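Local coordinates for BamL (Bacillus amyloliquefaciens, PDB 4KVZ), which probably transfers methyl groups from S-adenosylmethionine to nitrogen in the biosynthesis of the natural product plantazolicin, at residues 51-56 with 154-159; 55-60 with 264-269. All blocks are in the same frame, centred on the assembly; numbering follows the deposited sequence.

Contact 1: 51-56 with 154-159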
loop_
_atom_site.group_PDB
_atom_site.type_symbol
_atom_site.label_atom_id
_atom_site.label_comp_id
_atom_site.label_asym_id
_atom_site.label_seq_id
_atom_site.Cartn_x
_atom_site.Cartn_y
_atom_site.Cartn_z
ATOM N N SER A 51 -2.768 6.282 -12.652
ATOM C CA SER A 51 -3.814 6.192 -13.658
ATOM C C SER A 51 -5.188 6.480 -13.042
ATOM O O SER A 51 -5.963 7.249 -13.606
ATOM C CB SER A 51 -3.785 4.837 -14.346
ATOM O OG SER A 51 -4.814 4.755 -15.322
ATOM N N PHE A 52 -5.475 5.885 -11.888
ATOM C CA PHE A 52 -6.746 6.141 -11.210
ATOM C C PHE A 52 -6.913 7.634 -10.922
ATOM O O PHE A 52 -7.981 8.195 -11.147
ATOM C CB PHE A 52 -6.895 5.331 -9.917
ATOM C CG PHE A 52 -8.093 5.733 -9.088
ATOM C CD1 PHE A 52 -7.992 6.759 -8.143
ATOM C CD2 PHE A 52 -9.320 5.093 -9.254
ATOM C CE1 PHE A 52 -9.088 7.146 -7.388
ATOM C CE2 PHE A 52 -10.423 5.472 -8.499
ATOM C CZ PHE A 52 -10.304 6.497 -7.563
ATOM N N TYR A 53 -5.854 8.274 -10.427
ATOM C CA TYR A 53 -5.957 9.662 -9.994
ATOM C C TYR A 53 -6.293 10.571 -11.172
ATOM O O TYR A 53 -7.148 11.458 -11.061
ATOM C CB TYR A 53 -4.669 10.130 -9.298
ATOM C CG TYR A 53 -4.855 11.450 -8.601
ATOM C CD1 TYR A 53 -4.707 12.647 -9.292
ATOM C CD2 TYR A 53 -5.201 11.502 -7.245
ATOM C CE1 TYR A 53 -4.898 13.863 -8.658
ATOM C CE2 TYR A 53 -5.383 12.716 -6.600
ATOM C CZ TYR A 53 -5.227 13.894 -7.314
ATOM O OH TYR A 53 -5.426 15.102 -6.681
ATOM N N SER A 54 -5.604 10.343 -12.286
ATOM C CA SER A 54 -5.798 11.114 -13.515
ATOM C C SER A 54 -7.210 10.946 -14.060
ATOM O O SER A 54 -7.825 11.915 -14.502
ATOM C CB SER A 54 -4.778 10.700 -14.581
ATOM O OG SER A 54 -3.601 11.475 -14.479
ATOM N N SER A 55 -7.714 9.715 -14.007
ATOM C CA SER A 55 -9.039 9.396 -14.542
ATOM C C SER A 55 -10.147 9.967 -13.672
ATOM O O SER A 55 -11.139 10.478 -14.186
ATOM C CB SER A 55 -9.202 7.888 -14.702
ATOM O OG SER A 55 -8.291 7.404 -15.675
ATOM N N LYS A 56 -9.957 9.891 -12.356
ATOM C CA LYS A 56 -10.944 10.357 -11.381
ATOM C C LYS A 56 -11.012 11.886 -11.276
ATOM O O LYS A 56 -12.099 12.461 -11.236
ATOM C CB LYS A 56 -10.671 9.719 -10.006
ATOM C CG LYS A 56 -11.561 10.197 -8.868
ATOM C CD LYS A 56 -12.999 9.720 -9.013
ATOM C CE LYS A 56 -13.880 10.367 -7.963
ATOM N NZ LYS A 56 -15.309 10.053 -8.207
ATOM N N GLN A 154 -9.048 16.602 -3.374
ATOM C CA GLN A 154 -9.207 15.657 -4.467
ATOM C C GLN A 154 -8.115 14.637 -4.185
ATOM O O GLN A 154 -6.949 14.838 -4.518
ATOM C CB GLN A 154 -8.953 16.340 -5.817
ATOM C CG GLN A 154 -9.732 17.627 -6.069
ATOM C CD GLN A 154 -9.215 18.362 -7.298
ATOM O OE1 GLN A 154 -8.243 19.139 -7.236
ATOM N NE2 GLN A 154 -9.846 18.100 -8.431
ATOM N N SER A 155 -8.480 13.548 -3.526
ATOM C CA SER A 155 -7.451 12.683 -2.994
ATOM C C SER A 155 -7.913 11.255 -2.813
ATOM O O SER A 155 -9.104 10.948 -2.898
ATOM C CB SER A 155 -6.980 13.237 -1.648
ATOM O OG SER A 155 -8.086 13.312 -0.763
ATOM N N CYS A 156 -6.946 10.383 -2.570
ATOM C CA CYS A 156 -7.249 9.004 -2.244
ATOM C C CYS A 156 -6.178 8.374 -1.390
ATOM O O CYS A 156 -4.989 8.717 -1.484
ATOM C CB CYS A 156 -7.463 8.154 -3.502
ATOM S SG CYS A 156 -6.068 8.043 -4.660
ATOM N N ILE A 157 -6.628 7.438 -0.563
ATOM C CA ILE A 157 -5.759 6.499 0.114
ATOM C C ILE A 157 -5.868 5.217 -0.687
ATOM O O ILE A 157 -6.981 4.776 -1.009
ATOM C CB ILE A 157 -6.205 6.239 1.571
ATOM C CG1 ILE A 157 -6.123 7.539 2.387
ATOM C CG2 ILE A 157 -5.349 5.143 2.194
ATOM C CD1 ILE A 157 -6.713 7.461 3.782
ATOM N N TYR A 158 -4.724 4.644 -1.043
ATOM C CA TYR A 158 -4.716 3.393 -1.785
ATOM C C TYR A 158 -3.961 2.376 -0.938
ATOM O O TYR A 158 -2.787 2.562 -0.633
ATOM C CB TYR A 158 -4.091 3.554 -3.174
ATOM C CG TYR A 158 -4.109 2.278 -4.009
ATOM C CD1 TYR A 158 -5.222 1.424 -3.994
ATOM C CD2 TYR A 158 -3.033 1.938 -4.825
ATOM C CE1 TYR A 158 -5.244 0.260 -4.757
ATOM C CE2 TYR A 158 -3.057 0.785 -5.596
ATOM C CZ TYR A 158 -4.168 -0.043 -5.560
ATOM O OH TYR A 158 -4.196 -1.193 -6.318
ATOM N N ILE A 159 -4.666 1.317 -0.536
ATOM C CA ILE A 159 -4.101 0.258 0.303
ATOM C C ILE A 159 -4.039 -1.047 -0.481
ATOM O O ILE A 159 -5.051 -1.493 -1.037
ATOM C CB ILE A 159 -4.981 0.025 1.557
ATOM C CG1 ILE A 159 -5.118 1.322 2.360
ATOM C CG2 ILE A 159 -4.415 -1.102 2.415
ATOM C CD1 ILE A 159 -6.169 1.265 3.458
#
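Across Tyr53 and Ser155, whose CA atoms are 7.8 Å apart, the end of helix 24-57 lies on the start of strand 155-162, the two short axes running nearly antiparallel at 152° with a closest approach of 9.7 Å. This is helix-on-sheet packing in the Rossmann-like fold of class I methyltransferases. Tyr53 carries the one hydrogen bond across the contact. With CG anti to the backbone N (chi1 -168°), its ring reaches to the corner where the strand begins, and the hydroxyl donates to the backbone carbonyl, OH of Tyr53 to O of Gln154 at 2.7 Å. The donor sits above the carbonyl plane, 35° out of it. The ring edge slides along the chain, bringing CE2 of Tyr53 to 4.2 Å from CA of Ser155. Tyrosine suits this place because its ring fills the buried layer between helix and sheet while its oxygen meets a main-chain acceptor. A phenylalanine here would probably leave the carbonyl of Gln154 without this donor. The Gln154 amide turns elsewhere, its OE1 taking a hydrogen bond from Arg59. Farther along, Cys156 points at the helix, small enough to fit beside two aromatic rings, at the edge of Tyr53 and oblique to Phe52. Its sulfur makes a sulfur-aromatic contact with Phe52, whose ring also stacks with Trp262, and SG of Cys156 lies 4.2 Å from CE1 of Phe52.

Contact 2: 55-60 with 264-269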
loop_
_atom_site.group_PDB
_atom_site.type_symbol
_atom_site.label_atom_id
_atom_site.label_comp_id
_atom_site.label_asym_id
_atom_site.label_seq_id
_atom_site.Cartn_x
_atom_site.Cartn_y
_atom_site.Cartn_z
ATOM N N SER A 55 -7.714 9.715 -14.007
ATOM C CA SER A 55 -9.039 9.396 -14.542
ATOM C C SER A 55 -10.147 9.967 -13.672
ATOM O O SER A 55 -11.139 10.478 -14.186
ATOM C CB SER A 55 -9.202 7.888 -14.702
ATOM O OG SER A 55 -8.291 7.404 -15.675
ATOM N N LYS A 56 -9.957 9.891 -12.356
ATOM C CA LYS A 56 -10.944 10.357 -11.381
ATOM C C LYS A 56 -11.012 11.886 -11.276
ATOM O O LYS A 56 -12.099 12.461 -11.236
ATOM C CB LYS A 56 -10.671 9.719 -10.006
ATOM C CG LYS A 56 -11.561 10.197 -8.868
ATOM C CD LYS A 56 -12.999 9.720 -9.013
ATOM C CE LYS A 56 -13.880 10.367 -7.963
ATOM N NZ LYS A 56 -15.309 10.053 -8.207
ATOM N N PHE A 57 -9.856 12.544 -11.256
ATOM C CA PHE A 57 -9.819 13.983 -10.998
ATOM C C PHE A 57 -9.432 14.852 -12.195
ATOM O O PHE A 57 -9.457 16.077 -12.088
ATOM C CB PHE A 57 -8.912 14.281 -9.803
ATOM C CG PHE A 57 -9.339 13.598 -8.540
ATOM C CD1 PHE A 57 -10.505 13.982 -7.885
ATOM C CD2 PHE A 57 -8.576 12.560 -8.002
ATOM C CE1 PHE A 57 -10.903 13.348 -6.714
ATOM C CE2 PHE A 57 -8.968 11.924 -6.832
ATOM C CZ PHE A 57 -10.129 12.323 -6.185
ATOM N N ASN A 58 -9.074 14.221 -13.312
ATOM C CA ASN A 58 -8.655 14.915 -14.544
ATOM C C ASN A 58 -7.482 15.868 -14.341
ATOM O O ASN A 58 -7.425 16.953 -14.923
ATOM C CB ASN A 58 -9.840 15.617 -15.226
ATOM C CG ASN A 58 -10.929 14.645 -15.633
ATOM O OD1 ASN A 58 -12.039 14.693 -15.109
ATOM N ND2 ASN A 58 -10.604 13.733 -16.544
ATOM N N ARG A 59 -6.556 15.445 -13.484
ATOM C CA ARG A 59 -5.315 16.151 -13.231
ATOM C C ARG A 59 -4.313 15.164 -12.630
ATOM O O ARG A 59 -4.692 14.072 -12.202
ATOM C CB ARG A 59 -5.530 17.338 -12.277
ATOM C CG ARG A 59 -6.298 17.020 -10.992
ATOM C CD ARG A 59 -6.055 18.077 -9.912
ATOM N NE ARG A 59 -4.744 17.866 -9.311
ATOM C CZ ARG A 59 -4.478 17.808 -8.004
ATOM N NH1 ARG A 59 -5.413 18.002 -7.081
ATOM N NH2 ARG A 59 -3.236 17.598 -7.631
ATOM N N GLU A 60 -3.048 15.558 -12.596
ATOM C CA GLU A 60 -1.993 14.766 -11.965
ATOM C C GLU A 60 -1.899 15.103 -10.480
ATOM O O GLU A 60 -2.262 16.212 -10.075
ATOM C CB GLU A 60 -0.644 15.046 -12.644
ATOM C CG GLU A 60 -0.523 14.524 -14.072
ATOM C CD GLU A 60 -0.635 13.011 -14.183
ATOM O OE1 GLU A 60 -0.113 12.288 -13.307
ATOM O OE2 GLU A 60 -1.240 12.534 -15.171
ATOM N N ILE A 264 -11.678 7.435 -1.207
ATOM C CA ILE A 264 -11.655 8.480 -2.236
ATOM C C ILE A 264 -12.344 9.731 -1.705
ATOM O O ILE A 264 -13.475 9.664 -1.213
ATOM C CB ILE A 264 -12.329 7.996 -3.547
ATOM C CG1 ILE A 264 -11.652 6.724 -4.064
ATOM C CG2 ILE A 264 -12.263 9.066 -4.638
ATOM C CD1 ILE A 264 -12.563 5.840 -4.885
ATOM N N LYS A 265 -11.653 10.867 -1.782
ATOM C CA LYS A 265 -12.202 12.124 -1.283
ATOM C C LYS A 265 -12.325 13.138 -2.410
ATOM O O LYS A 265 -11.348 13.446 -3.092
ATOM C CB LYS A 265 -11.353 12.671 -0.126
ATOM C CG LYS A 265 -11.841 13.991 0.482
ATOM C CD LYS A 265 -10.924 14.437 1.617
ATOM C CE LYS A 265 -11.131 15.897 2.009
ATOM N NZ LYS A 265 -11.839 16.033 3.312
ATOM N N ASN A 266 -13.541 13.644 -2.607
ATOM C CA ASN A 266 -13.788 14.676 -3.604
ATOM C C ASN A 266 -14.683 15.731 -2.966
ATOM O O ASN A 266 -15.913 15.661 -3.047
ATOM C CB ASN A 266 -14.418 14.072 -4.865
ATOM C CG ASN A 266 -14.389 15.017 -6.060
ATOM O OD1 ASN A 266 -13.774 16.088 -6.027
ATOM N ND2 ASN A 266 -15.070 14.618 -7.128
ATOM N N LYS A 267 -14.047 16.682 -2.287
ATOM C CA LYS A 267 -14.763 17.692 -1.514
ATOM C C LYS A 267 -15.555 18.647 -2.395
ATOM O O LYS A 267 -15.014 19.262 -3.309
ATOM C CB LYS A 267 -13.812 18.474 -0.606
ATOM C CG LYS A 267 -14.492 19.612 0.143
ATOM C CD LYS A 267 -13.706 20.049 1.365
ATOM C CE LYS A 267 -14.474 21.130 2.112
ATOM N NZ LYS A 267 -13.680 21.707 3.224
ATOM N N ARG A 268 -16.845 18.751 -2.100
ATOM C CA ARG A 268 -17.724 19.728 -2.723
ATOM C C ARG A 268 -17.753 20.972 -1.840
ATOM O O ARG A 268 -18.067 20.892 -0.655
ATOM C CB ARG A 268 -19.139 19.162 -2.861
ATOM C CG ARG A 268 -19.273 17.928 -3.742
ATOM C CD ARG A 268 -20.622 17.254 -3.513
ATOM N NE ARG A 268 -21.745 18.075 -3.973
ATOM C CZ ARG A 268 -23.003 17.956 -3.546
ATOM N NH1 ARG A 268 -23.327 17.053 -2.628
ATOM N NH2 ARG A 268 -23.943 18.753 -4.034
ATOM N N TYR A 269 -17.403 22.116 -2.413
ATOM C CA TYR A 269 -17.402 23.368 -1.662
ATOM C C TYR A 269 -18.702 24.129 -1.838
ATOM O O TYR A 269 -19.396 23.964 -2.836
ATOM C CB TYR A 269 -16.241 24.257 -2.111
ATOM C CG TYR A 269 -14.917 23.799 -1.588
ATOM C CD1 TYR A 269 -14.457 24.228 -0.346
ATOM C CD2 TYR A 269 -14.125 22.916 -2.322
ATOM C CE1 TYR A 269 -13.234 23.806 0.151
ATOM C CE2 TYR A 269 -12.902 22.483 -1.834
ATOM C CZ TYR A 269 -12.465 22.932 -0.599
ATOM O OH TYR A 269 -11.259 22.505 -0.105
#
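Phe57, Lys56 and the side chains of Ile264 and Asn266 meet where the last turn of helix 24-57 rests against the end of strand 258-266, a strand running antiparallel to its neighbours in the Rossmann-like sheet of this methyltransferase. No hydrogen bond links the two segments; the contact is made by packing at the surface. Phe57 is its buried element. Having CG anti to the carbonyl carbon (chi1 -59°) directs the ring toward the strand, where CZ of Phe57 makes an oblique packing contact at 3.5 Å from the backbone O of Lys265 and comes to 4.2 Å from CG2 of Ile264. Phenylalanine suits this place, its flat apolar ring being long enough to reach from the helix end to the strand. Asn266 meets the ring at its edge, the amide plane turned 86° from the ring, with CG of Asn266 3.9 Å from CE1 of Phe57. A short polar side chain fits here on the exposed margin of the contact, its CB, CG and OD1 all lying near that one ring carbon. Lys56 has CG anti to its backbone N (chi1 176°), and this CG stands 3.6 Å above the centre of one face of the Phe57 ring. The aliphatic part of the lysine thus lies on the ring, on a residue that is itself exposed. Beyond CG the chain bends, and its CE meets the strand. There, beta-branched Ile264 presents a methyl group to both helix residues, and its CG2 lies 3.9 Å from CE of Lys56.

In the fold
From the N terminus, the chain reaches both contacts first through the end of helix 24-57, and Ser55 and Lys56 belong to both segments there. It then builds the parallel strands 63-67, 86-91, 108-111 and 125-131 before strand 155-162 returns to the helix, closing contact 1 over 97 intervening residues. The chain continues through further helices and strand 210-215, and strand 258-266 closes contact 2 near the C terminus, with 203 residues between its two segments. The two loops start from overlapping stretches at the helix end, so the longer runs over most of the shorter. Their sheet strands are antiparallel neighbours, joined by a probable hydrogen bond from Lys265 N to Ser155 O, and one helix end lies against both.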